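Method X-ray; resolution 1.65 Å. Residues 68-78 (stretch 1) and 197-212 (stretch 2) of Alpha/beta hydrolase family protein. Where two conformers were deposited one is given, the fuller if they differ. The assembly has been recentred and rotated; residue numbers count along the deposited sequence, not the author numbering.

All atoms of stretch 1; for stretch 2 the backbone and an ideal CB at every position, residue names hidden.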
# COMPACT_ATOMS: atom_id res chain seq x y z
N ASN A 68 -0.77 18.41 13.57
CA ASN A 68 -1.53 17.62 14.54
C ASN A 68 -1.69 16.19 14.06
O ASN A 68 -1.69 15.91 12.86
CB ASN A 68 -2.88 18.28 14.89
CG ASN A 68 -3.74 18.56 13.68
OD1 ASN A 68 -3.88 19.71 13.26
ND2 ASN A 68 -4.34 17.52 13.12
N ASP A 69 -1.79 15.27 15.02
CA ASP A 69 -1.84 13.84 14.71
C ASP A 69 -3.00 13.44 13.79
O ASP A 69 -2.85 12.51 12.99
CB ASP A 69 -1.88 13.00 15.99
CG ASP A 69 -0.54 12.94 16.71
OD1 ASP A 69 0.46 13.52 16.23
OD2 ASP A 69 -0.48 12.29 17.78
N SER A 70 -4.12 14.15 13.90
CA SER A 70 -5.31 13.87 13.08
C SER A 70 -5.02 13.96 11.58
O SER A 70 -5.72 13.35 10.77
CB SER A 70 -6.46 14.81 13.45
OG SER A 70 -6.14 16.16 13.18
N GLU A 71 -3.98 14.71 11.22
CA GLU A 71 -3.57 14.86 9.81
C GLU A 71 -3.09 13.54 9.19
O GLU A 71 -3.01 13.43 7.96
CB GLU A 71 -2.48 15.93 9.67
CG GLU A 71 -2.95 17.34 10.02
CD GLU A 71 -1.84 18.37 9.95
OE1 GLU A 71 -1.02 18.32 9.02
OE2 GLU A 71 -1.79 19.25 10.83
N TYR A 72 -2.77 12.56 10.03
CA TYR A 72 -2.32 11.24 9.57
C TYR A 72 -3.47 10.28 9.23
O TYR A 72 -3.23 9.22 8.66
CB TYR A 72 -1.43 10.57 10.63
CG TYR A 72 -0.14 11.28 10.93
CD1 TYR A 72 0.73 11.67 9.90
CD2 TYR A 72 0.23 11.55 12.25
CE1 TYR A 72 1.93 12.33 10.19
CE2 TYR A 72 1.43 12.20 12.54
CZ TYR A 72 2.27 12.59 11.51
OH TYR A 72 3.45 13.23 11.80
N SER A 73 -4.69 10.65 9.60
CA SER A 73 -5.83 9.73 9.43
C SER A 73 -6.07 9.41 7.96
O SER A 73 -5.69 10.18 7.07
CB SER A 73 -7.10 10.30 10.06
OG SER A 73 -7.64 11.33 9.26
N MSE A 74 -6.71 8.27 7.70
CA MSE A 74 -7.03 7.89 6.33
C MSE A 74 -7.99 8.89 5.67
O MSE A 74 -7.83 9.22 4.50
CB MSE A 74 -7.58 6.46 6.27
CG MSE A 74 -6.50 5.41 6.44
SE MSE A 74 -7.00 3.66 5.79
CE MSE A 74 -7.45 2.80 7.47
N THR A 75 -8.96 9.38 6.43
CA THR A 75 -9.88 10.38 5.91
C THR A 75 -9.13 11.62 5.43
O THR A 75 -9.35 12.11 4.32
CB THR A 75 -10.93 10.80 6.95
OG1 THR A 75 -11.75 9.68 7.29
CG2 THR A 75 -11.80 11.91 6.40
N GLU A 76 -8.23 12.13 6.28
CA GLU A 76 -7.47 13.35 6.00
C GLU A 76 -6.47 13.10 4.86
O GLU A 76 -6.22 13.99 4.04
CB GLU A 76 -6.75 13.86 7.25
CG GLU A 76 -7.69 14.48 8.29
CD GLU A 76 -8.44 15.70 7.76
OE1 GLU A 76 -7.78 16.67 7.34
OE2 GLU A 76 -9.69 15.69 7.78
N THR A 77 -5.94 11.88 4.80
CA THR A 77 -5.07 11.45 3.70
C THR A 77 -5.80 11.56 2.36
O THR A 77 -5.25 12.09 1.38
CB THR A 77 -4.57 10.01 3.92
OG1 THR A 77 -3.84 9.93 5.15
CG2 THR A 77 -3.67 9.56 2.77
N ILE A 78 -7.04 11.08 2.31
CA ILE A 78 -7.84 11.17 1.08
C ILE A 78 -8.05 12.62 0.65
O ILE A 78 -7.95 12.94 -0.54
CB ILE A 78 -9.19 10.39 1.19
CG1 ILE A 78 -8.94 8.90 1.46
CG2 ILE A 78 -10.03 10.55 -0.09
CD1 ILE A 78 -7.87 8.26 0.58
N UNK A 197 7.64 6.25 11.08
CA UNK A 197 7.20 5.97 12.45
C UNK A 197 5.96 6.72 12.90
O UNK A 197 5.06 6.12 13.49
CB UNK A 197 8.34 6.29 13.42
N UNK A 198 5.92 8.02 12.63
CA UNK A 198 4.77 8.85 13.02
C UNK A 198 3.47 8.28 12.46
O UNK A 198 2.45 8.25 13.15
CB UNK A 198 4.96 10.29 12.54
N UNK A 199 3.53 7.83 11.21
CA UNK A 199 2.35 7.37 10.50
C UNK A 199 1.97 5.94 10.89
O UNK A 199 0.78 5.62 11.01
CB UNK A 199 2.58 7.46 8.99
N UNK A 200 2.97 5.09 11.10
CA UNK A 200 2.75 3.72 11.56
C UNK A 200 2.13 3.72 12.96
O UNK A 200 1.16 3.00 13.21
CB UNK A 200 4.06 2.94 11.56
N UNK A 201 2.69 4.54 13.85
CA UNK A 201 2.15 4.68 15.20
C UNK A 201 0.69 5.12 15.18
O UNK A 201 -0.13 4.56 15.90
CB UNK A 201 2.98 5.68 16.00
N UNK A 202 0.37 6.09 14.34
CA UNK A 202 -1.00 6.56 14.23
C UNK A 202 -1.93 5.44 13.76
O UNK A 202 -3.03 5.26 14.30
CB UNK A 202 -1.07 7.75 13.27
N UNK A 203 -1.50 4.68 12.75
CA UNK A 203 -2.31 3.57 12.27
C UNK A 203 -2.56 2.55 13.37
O UNK A 203 -3.71 2.16 13.60
CB UNK A 203 -1.63 2.90 11.07
N UNK A 204 -1.50 2.14 14.06
CA UNK A 204 -1.61 1.07 15.05
C UNK A 204 -2.35 1.49 16.32
O UNK A 204 -3.12 0.70 16.87
CB UNK A 204 -0.21 0.57 15.42
N UNK A 205 -2.12 2.73 16.75
CA UNK A 205 -2.65 3.21 18.03
C UNK A 205 -4.02 3.87 17.93
O UNK A 205 -4.80 3.85 18.88
CB UNK A 205 -1.66 4.20 18.65
N UNK A 206 -4.32 4.45 16.76
CA UNK A 206 -5.57 5.20 16.59
C UNK A 206 -6.49 4.63 15.51
O UNK A 206 -7.67 4.37 15.76
CB UNK A 206 -5.25 6.66 16.25
N UNK A 207 -5.95 4.44 14.31
CA UNK A 207 -6.75 4.09 13.13
C UNK A 207 -7.27 2.65 13.17
O UNK A 207 -8.46 2.41 12.92
CB UNK A 207 -5.92 4.30 11.86
N UNK A 208 -6.38 1.72 13.49
CA UNK A 208 -6.66 0.29 13.42
C UNK A 208 -7.94 -0.14 14.17
O UNK A 208 -8.75 -0.88 13.62
CB UNK A 208 -5.46 -0.48 13.98
N UNK A 209 -8.09 0.31 15.41
CA UNK A 209 -9.20 -0.15 16.25
C UNK A 209 -10.59 0.23 15.71
O UNK A 209 -11.59 -0.39 16.07
CB UNK A 209 -9.04 0.42 17.66
N UNK A 210 -10.63 1.24 14.85
CA UNK A 210 -11.88 1.72 14.25
C UNK A 210 -12.02 1.36 12.77
O UNK A 210 -12.98 1.79 12.13
CB UNK A 210 -11.98 3.24 14.41
N UNK A 211 -11.09 0.57 12.24
CA UNK A 211 -11.10 0.28 10.81
C UNK A 211 -12.10 -0.80 10.41
O UNK A 211 -11.97 -1.96 10.80
CB UNK A 211 -9.70 -0.14 10.37
N UNK A 212 -13.11 -0.40 9.63
CA UNK A 212 -14.12 -1.31 9.11
C UNK A 212 -14.92 -0.59 8.03
O UNK A 212 -15.63 0.38 8.31
CB UNK A 212 -15.04 -1.81 10.23

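Position 197 opens the helix with helical phi/psi and nothing of stretch 1 within 5.5 Å of its ideal CB. Stretch 1 sets no demand and there is room for a side chain; the deposited residue is Gly-197.

At 198 the CB points toward stretch 1 and, at its ideal place, lies 3.4 Å from OH of Tyr-72. A small or medium polar residue would suit a site so close to a hydroxyl. It is Asn-198, whose CB keeps that 3.4 Å to Tyr-72 OH, while its backbone O lies over one face of the Tyr-72 ring.

Position 199 points sideways, its ideal CB 4.7 Å from Tyr-72 CD1. Beyond lie acceptors: the carbonyls of Glu-71 and Tyr-72, and OG1 of Thr-77, which is itself hydrogen-bonded to Ser-73 O at 2.7 Å. Only a long side chain could reach that far, and a donor such as Lys, Arg or Gln would gain most. Arg-199 does it: NH2 donates to Thr-77 OG1 at 3.3 Å, and NH1 gives to a water, 2.9 Å away, that in turn donates to Glu-71 O and Thr-77 OG1. NH1 also sits near the plane of the Tyr-72 ring, at its edge, 3.6 Å from CD1.

Positions 200 and 201 are out of reach, so stretch 1 leaves them free; they are Leu-200 and Asn-201.

Position 202 points toward stretch 1, its ideal CB 3.9 Å from Tyr-72 CB and 5.1 Å from Asp-69 O. The 3-10 segment offers a broad surface here, which favours a large flat side chain, with Leu or Met also plausible. Tyr-202, chi1 t, lays its ring along the segment: Tyr-72 CB stands over one face, 4.0 Å from the ring centroid, in a CH-pi contact, CE1 comes to 3.3 Å from Asp-69 O, and OH reaches 3.5 Å from Ser-73 CB.

Position 203 is sideways with no neighbour near its ideal CB, so only a long or aromatic side chain could touch stretch 1. Phe-203 does so lightly, Met-74 CE meeting its ring edge 4.4 Å from CE1.

Positions 204 to 206 are out of reach and take Arg-204, Gln-205 and Val-206.

At 207, within a wider pi-type turn, the CB points toward stretch 1, 4.9 Å from CE of Met-74, a selenomethionine. The first turn of helix 74-78 presents free amides, so an acceptor long enough to reach them, Glu or Gln, is the obvious choice. Glu-207 OE1 accepts from Met-74 N at 2.9 Å, and OE2 takes a proton from a water, also 2.9 Å away, that accepts from Thr-75 N. Its CG meanwhile packs 3.5 Å from Met-74 CE.

Position 208 points away, and 209 and 210 are out of reach: Tyr-208, then Lys-209 and Asp-210, joined in a salt bridge.

Position 211 has its ideal CB 4.7 Å from Met-74 CE, inviting something apolar or aromatic. Tyr-211 brings CD1 to 3.5 Å from Met-74 CE. Position 212, out of reach, is Asp-212.

Stretch 2 197-212: GNRLNYFRQVEYKDYD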
# COMPACT_ATOMS: atom_id res chain seq x y z
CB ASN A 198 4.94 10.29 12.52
CG ASN A 198 5.87 11.12 13.40
OD1 ASN A 198 6.51 12.06 12.92
ND2 ASN A 198 5.93 10.79 14.69
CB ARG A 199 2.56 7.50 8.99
CG ARG A 199 2.77 8.94 8.50
CD ARG A 199 2.63 9.03 6.98
NE ARG A 199 1.30 8.57 6.58
CZ ARG A 199 0.25 9.35 6.38
NH1 ARG A 199 0.35 10.68 6.50
NH2 ARG A 199 -0.92 8.81 6.07
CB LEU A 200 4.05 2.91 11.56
CG LEU A 200 3.97 1.50 12.17
CD1 LEU A 200 3.05 0.59 11.35
CD2 LEU A 200 5.36 0.89 12.30
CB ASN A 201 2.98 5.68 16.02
CG ASN A 201 4.31 5.11 16.44
OD1 ASN A 201 4.53 3.90 16.40
ND2 ASN A 201 5.22 5.99 16.85
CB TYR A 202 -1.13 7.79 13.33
CG TYR A 202 -2.53 8.34 13.35
CD1 TYR A 202 -2.92 9.28 14.31
CD2 TYR A 202 -3.48 7.90 12.43
CE1 TYR A 202 -4.22 9.78 14.34
CE2 TYR A 202 -4.78 8.38 12.46
CZ TYR A 202 -5.14 9.32 13.41
OH TYR A 202 -6.43 9.80 13.42
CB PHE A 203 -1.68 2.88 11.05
CG PHE A 203 -2.42 1.63 10.65
CD1 PHE A 203 -3.68 1.72 10.07
CD2 PHE A 203 -1.87 0.37 10.89
CE1 PHE A 203 -4.38 0.57 9.71
CE2 PHE A 203 -2.57 -0.78 10.53
CZ PHE A 203 -3.82 -0.68 9.94
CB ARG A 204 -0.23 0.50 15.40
CG ARG A 204 0.47 -0.19 14.23
CD ARG A 204 1.55 -1.14 14.71
NE ARG A 204 0.97 -2.30 15.39
CZ ARG A 204 1.62 -3.07 16.26
NH1 ARG A 204 2.89 -2.81 16.58
NH2 ARG A 204 1.00 -4.09 16.83
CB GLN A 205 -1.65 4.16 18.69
CG GLN A 205 -0.33 3.50 19.08
CD GLN A 205 0.81 4.50 19.20
OE1 GLN A 205 0.60 5.71 19.20
NE2 GLN A 205 2.03 3.98 19.31
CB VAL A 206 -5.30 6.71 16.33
CG1 VAL A 206 -6.60 7.49 16.17
CG2 VAL A 206 -4.46 7.30 17.46
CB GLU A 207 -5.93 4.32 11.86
CG GLU A 207 -6.75 4.25 10.58
CD GLU A 207 -7.39 5.58 10.22
OE1 GLU A 207 -6.66 6.58 10.05
OE2 GLU A 207 -8.63 5.62 10.08
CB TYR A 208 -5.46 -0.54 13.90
CG TYR A 208 -5.80 -1.99 14.15
CD1 TYR A 208 -5.75 -2.93 13.12
CD2 TYR A 208 -6.19 -2.42 15.42
CE1 TYR A 208 -6.08 -4.26 13.34
CE2 TYR A 208 -6.52 -3.75 15.65
CZ TYR A 208 -6.46 -4.66 14.61
OH TYR A 208 -6.80 -5.97 14.85
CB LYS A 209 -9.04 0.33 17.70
CG LYS A 209 -9.03 1.83 17.87
CD LYS A 209 -8.81 2.22 19.33
CE LYS A 209 -8.92 3.73 19.51
NZ LYS A 209 -10.28 4.23 19.17
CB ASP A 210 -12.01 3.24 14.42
CG ASP A 210 -12.20 3.67 15.87
OD1 ASP A 210 -12.67 2.85 16.68
OD2 ASP A 210 -11.87 4.83 16.19
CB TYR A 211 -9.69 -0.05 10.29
CG TYR A 211 -9.69 -0.42 8.82
CD1 TYR A 211 -10.10 0.49 7.85
CD2 TYR A 211 -9.31 -1.70 8.40
CE1 TYR A 211 -10.12 0.16 6.50
CE2 TYR A 211 -9.33 -2.05 7.05
CZ TYR A 211 -9.74 -1.11 6.11
OH TYR A 211 -9.77 -1.44 4.78
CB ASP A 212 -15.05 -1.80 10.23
CG ASP A 212 -16.00 -2.90 9.78
OD1 ASP A 212 -15.93 -3.34 8.61
OD2 ASP A 212 -16.83 -3.34 10.61
O HOH W 1 -2.19 11.89 5.98
O HOH W 2 -1.23 6.63 9.16
O HOH W 3 -3.89 5.94 9.38
O HOH W 4 -9.77 8.03 8.96
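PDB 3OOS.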